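Side-chain contact in glutathione s-transferase I (Zea mays, PDB 1AXD), which transfers glutathione to electrophilic compounds as a plant glutathione S-transferase, thereby detoxifying herbicides in maize: residues A[113-118]-A[129-134]. Sequence-based numbering, arbitrary orientation.
Sequences LFQVLI and KVVDEN
Val131 reaches across to Gln115 and Val116 where two successive helices of the all-helical C-terminal domain of the glutathione S-transferase fold, 88-122 and 128-151, pack as a helical hairpin. Their short segments run roughly antiparallel, at 132° between N-to-C directions, with axes 9.4 Å apart at closest approach. The backbones come nearest at Gln115 and Val131, whose CA atoms are 6.9 Å apart.

One methyl does most of the bridging. In Val131, chi1 of 173° puts CG1 anti to the backbone N and CG2 anti to the carbonyl carbon; CG2, on the side facing the other helix, touches both CB of Gln115 and CG2 of Val116, each at 3.7 Å. Valine suits this buried place because a branched side chain with a single torsion holds its methyls close to the helix, without a flexible tail. The side chains of Val116 and Val131 cross at about a right angle. Val116 also packs on Thr177 and Tyr179, its two branches letting one small apolar residue touch both helix and loop.

Gln115 divides its work between carbon and amide. Its CB and CG supply an apolar surface, while the bend at chi2 (-62°) turns the amide off the line of the chain; OE1 accepts a hydrogen bond from the backbone N of Asp127, and the backbone O of Gln115 is hydrogen-bonded to OG1 of Thr126. A long polar residue thus fits a partly exposed position, joining the first helix to the connection leading into the second. Val130, compact enough to rest on Pro111 as well, completes the apolar patch at its partly exposed margin: its CG1 lies 3.8 Å from CG of Gln115.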
ATOM      1  N   LEU A 113      10.235  13.934   7.533  1.00 22.51           N
ATOM      2  CA  LEU A 113      11.578  13.591   7.097  1.00 17.84           C
ATOM      3  C   LEU A 113      12.100  14.495   6.028  1.00 20.17           C
ATOM      4  O   LEU A 113      13.285  14.733   5.981  1.00 20.09           O
ATOM      5  CB  LEU A 113      11.636  12.123   6.672  1.00 17.91           C
ATOM      6  CG  LEU A 113      11.273  11.138   7.789  1.00 15.35           C
ATOM      7  CD1 LEU A 113      11.639   9.715   7.373  1.00 16.53           C
ATOM      8  CD2 LEU A 113      12.034  11.503   9.089  1.00 17.01           C
ATOM      9  N   PHE A 114      11.225  15.043   5.199  1.00 26.35           N
ATOM     10  CA  PHE A 114      11.641  15.949   4.133  1.00 29.39           C
ATOM     11  C   PHE A 114      12.027  17.330   4.678  1.00 32.08           C
ATOM     12  O   PHE A 114      13.108  17.818   4.378  1.00 30.83           O
ATOM     13  CB  PHE A 114      10.515  16.075   3.100  1.00 29.83           C
ATOM     14  CG  PHE A 114      10.711  17.194   2.112  1.00 36.59           C
ATOM     15  CD1 PHE A 114      11.769  17.165   1.195  1.00 37.26           C
ATOM     16  CD2 PHE A 114       9.831  18.280   2.090  1.00 40.62           C
ATOM     17  CE1 PHE A 114      11.950  18.198   0.273  1.00 37.05           C
ATOM     18  CE2 PHE A 114       9.999  19.327   1.169  1.00 41.23           C
ATOM     19  CZ  PHE A 114      11.062  19.283   0.259  1.00 41.71           C
ATOM     20  N   GLN A 115      11.149  17.944   5.466  1.00 33.98           N
ATOM     21  CA  GLN A 115      11.399  19.265   6.035  1.00 30.59           C
ATOM     22  C   GLN A 115      12.592  19.263   6.913  1.00 32.37           C
ATOM     23  O   GLN A 115      13.484  20.072   6.723  1.00 34.61           O
ATOM     24  CB  GLN A 115      10.186  19.729   6.845  1.00 28.67           C
ATOM     25  CG  GLN A 115       8.941  19.948   6.024  1.00 28.65           C
ATOM     26  CD  GLN A 115       9.124  21.030   4.993  1.00 29.95           C
ATOM     27  OE1 GLN A 115       9.742  22.040   5.254  1.00 32.12           O
ATOM     28  NE2 GLN A 115       8.580  20.817   3.813  1.00 36.08           N
ATOM     29  N   VAL A 116      12.609  18.348   7.871  1.00 31.23           N
ATOM     30  CA  VAL A 116      13.693  18.238   8.823  1.00 31.61           C
ATOM     31  C   VAL A 116      14.963  17.667   8.246  1.00 33.15           C
ATOM     32  O   VAL A 116      16.034  17.983   8.742  1.00 33.04           O
ATOM     33  CB  VAL A 116      13.225  17.396  10.056  1.00 34.27           C
ATOM     34  CG1 VAL A 116      14.419  16.959  10.933  1.00 37.60           C
ATOM     35  CG2 VAL A 116      12.243  18.213  10.904  1.00 28.90           C
ATOM     36  N   LEU A 117      14.874  16.889   7.176  1.00 32.85           N
ATOM     37  CA  LEU A 117      16.075  16.270   6.645  1.00 30.94           C
ATOM     38  C   LEU A 117      16.466  16.572   5.216  1.00 30.90           C
ATOM     39  O   LEU A 117      17.545  17.102   4.999  1.00 34.64           O
ATOM     40  CB  LEU A 117      15.982  14.758   6.871  1.00 33.34           C
ATOM     41  CG  LEU A 117      17.230  13.884   6.945  1.00 36.95           C
ATOM     42  CD1 LEU A 117      18.076  14.271   8.170  1.00 36.98           C
ATOM     43  CD2 LEU A 117      16.791  12.416   7.053  1.00 38.08           C
ATOM     44  N   ILE A 118      15.615  16.273   4.244  1.00 27.63           N
ATOM     45  CA  ILE A 118      15.989  16.507   2.853  1.00 30.80           C
ATOM     46  C   ILE A 118      16.133  17.961   2.500  1.00 30.80           C
ATOM     47  O   ILE A 118      17.190  18.361   2.043  1.00 28.89           O
ATOM     48  CB  ILE A 118      15.011  15.829   1.871  1.00 35.34           C
ATOM     49  CG1 ILE A 118      14.689  14.403   2.338  1.00 37.24           C
ATOM     50  CG2 ILE A 118      15.627  15.790   0.463  1.00 37.26           C
ATOM     51  CD1 ILE A 118      15.908  13.505   2.507  1.00 38.33           C
ATOM     52  N   LYS A 129       5.982  24.874  10.348  1.00 45.10           N
ATOM     53  CA  LYS A 129       4.533  24.752  10.186  1.00 47.67           C
ATOM     54  C   LYS A 129       4.190  23.339   9.857  1.00 45.98           C
ATOM     55  O   LYS A 129       3.452  22.702  10.603  1.00 44.23           O
ATOM     56  CB  LYS A 129       4.042  25.666   9.054  1.00 55.46           C
ATOM     57  CG  LYS A 129       4.417  27.141   9.219  1.00 65.21           C
ATOM     58  CD  LYS A 129       3.968  27.997   8.027  1.00 68.24           C
ATOM     59  CE  LYS A 129       4.347  29.466   8.233  1.00 69.79           C
ATOM     60  NZ  LYS A 129       3.796  30.374   7.188  1.00 68.95           N
ATOM     61  N   VAL A 130       4.766  22.849   8.763  1.00 42.80           N
ATOM     62  CA  VAL A 130       4.557  21.491   8.286  1.00 40.34           C
ATOM     63  C   VAL A 130       4.979  20.458   9.334  1.00 39.47           C
ATOM     64  O   VAL A 130       4.224  19.535   9.601  1.00 41.14           O
ATOM     65  CB  VAL A 130       5.325  21.273   6.962  1.00 37.74           C
ATOM     66  CG1 VAL A 130       5.165  19.836   6.462  1.00 40.53           C
ATOM     67  CG2 VAL A 130       4.814  22.247   5.906  1.00 37.97           C
ATOM     68  N   VAL A 131       6.142  20.637   9.947  1.00 35.00           N
ATOM     69  CA  VAL A 131       6.608  19.699  10.959  1.00 33.89           C
ATOM     70  C   VAL A 131       5.657  19.589  12.116  1.00 33.12           C
ATOM     71  O   VAL A 131       5.326  18.487  12.499  1.00 35.57           O
ATOM     72  CB  VAL A 131       8.016  20.076  11.481  1.00 34.02           C
ATOM     73  CG1 VAL A 131       8.417  19.178  12.678  1.00 26.18           C
ATOM     74  CG2 VAL A 131       9.044  19.942  10.338  1.00 32.59           C
ATOM     75  N   ASP A 132       5.184  20.713  12.642  1.00 34.26           N
ATOM     76  CA  ASP A 132       4.268  20.709  13.782  1.00 35.87           C
ATOM     77  C   ASP A 132       2.972  19.970  13.579  1.00 37.52           C
ATOM     78  O   ASP A 132       2.584  19.211  14.456  1.00 37.47           O
ATOM     79  CB  ASP A 132       3.974  22.137  14.252  1.00 32.42           C
ATOM     80  CG  ASP A 132       5.154  22.781  14.977  1.00 37.77           C
ATOM     81  OD1 ASP A 132       6.129  22.080  15.342  1.00 38.20           O
ATOM     82  OD2 ASP A 132       5.092  24.007  15.199  1.00 38.89           O
ATOM     83  N   GLU A 133       2.302  20.165  12.447  1.00 39.13           N
ATOM     84  CA  GLU A 133       1.039  19.476  12.226  1.00 42.53           C
ATOM     85  C   GLU A 133       1.206  18.027  11.952  1.00 41.07           C
ATOM     86  O   GLU A 133       0.384  17.237  12.390  1.00 45.40           O
ATOM     87  CB  GLU A 133       0.205  20.149  11.134  1.00 48.60           C
ATOM     88  CG  GLU A 133       0.779  20.101   9.746  1.00 58.86           C
ATOM     89  CD  GLU A 133      -0.198  20.642   8.721  1.00 66.44           C
ATOM     90  OE1 GLU A 133      -0.310  21.884   8.612  1.00 68.41           O
ATOM     91  OE2 GLU A 133      -0.861  19.825   8.038  1.00 70.29           O
ATOM     92  N   ASN A 134       2.264  17.648  11.254  1.00 38.03           N
ATOM     93  CA  ASN A 134       2.483  16.240  10.985  1.00 34.67           C
ATOM     94  C   ASN A 134       2.889  15.518  12.219  1.00 33.40           C
ATOM     95  O   ASN A 134       2.628  14.332  12.324  1.00 32.69           O
ATOM     96  CB  ASN A 134       3.494  16.055   9.867  1.00 34.89           C
ATOM     97  CG  ASN A 134       2.869  16.230   8.512  1.00 34.72           C
ATOM     98  OD1 ASN A 134       3.173  17.162   7.794  1.00 38.57           O
ATOM     99  ND2 ASN A 134       1.957  15.337   8.170  1.00 34.49           N
TER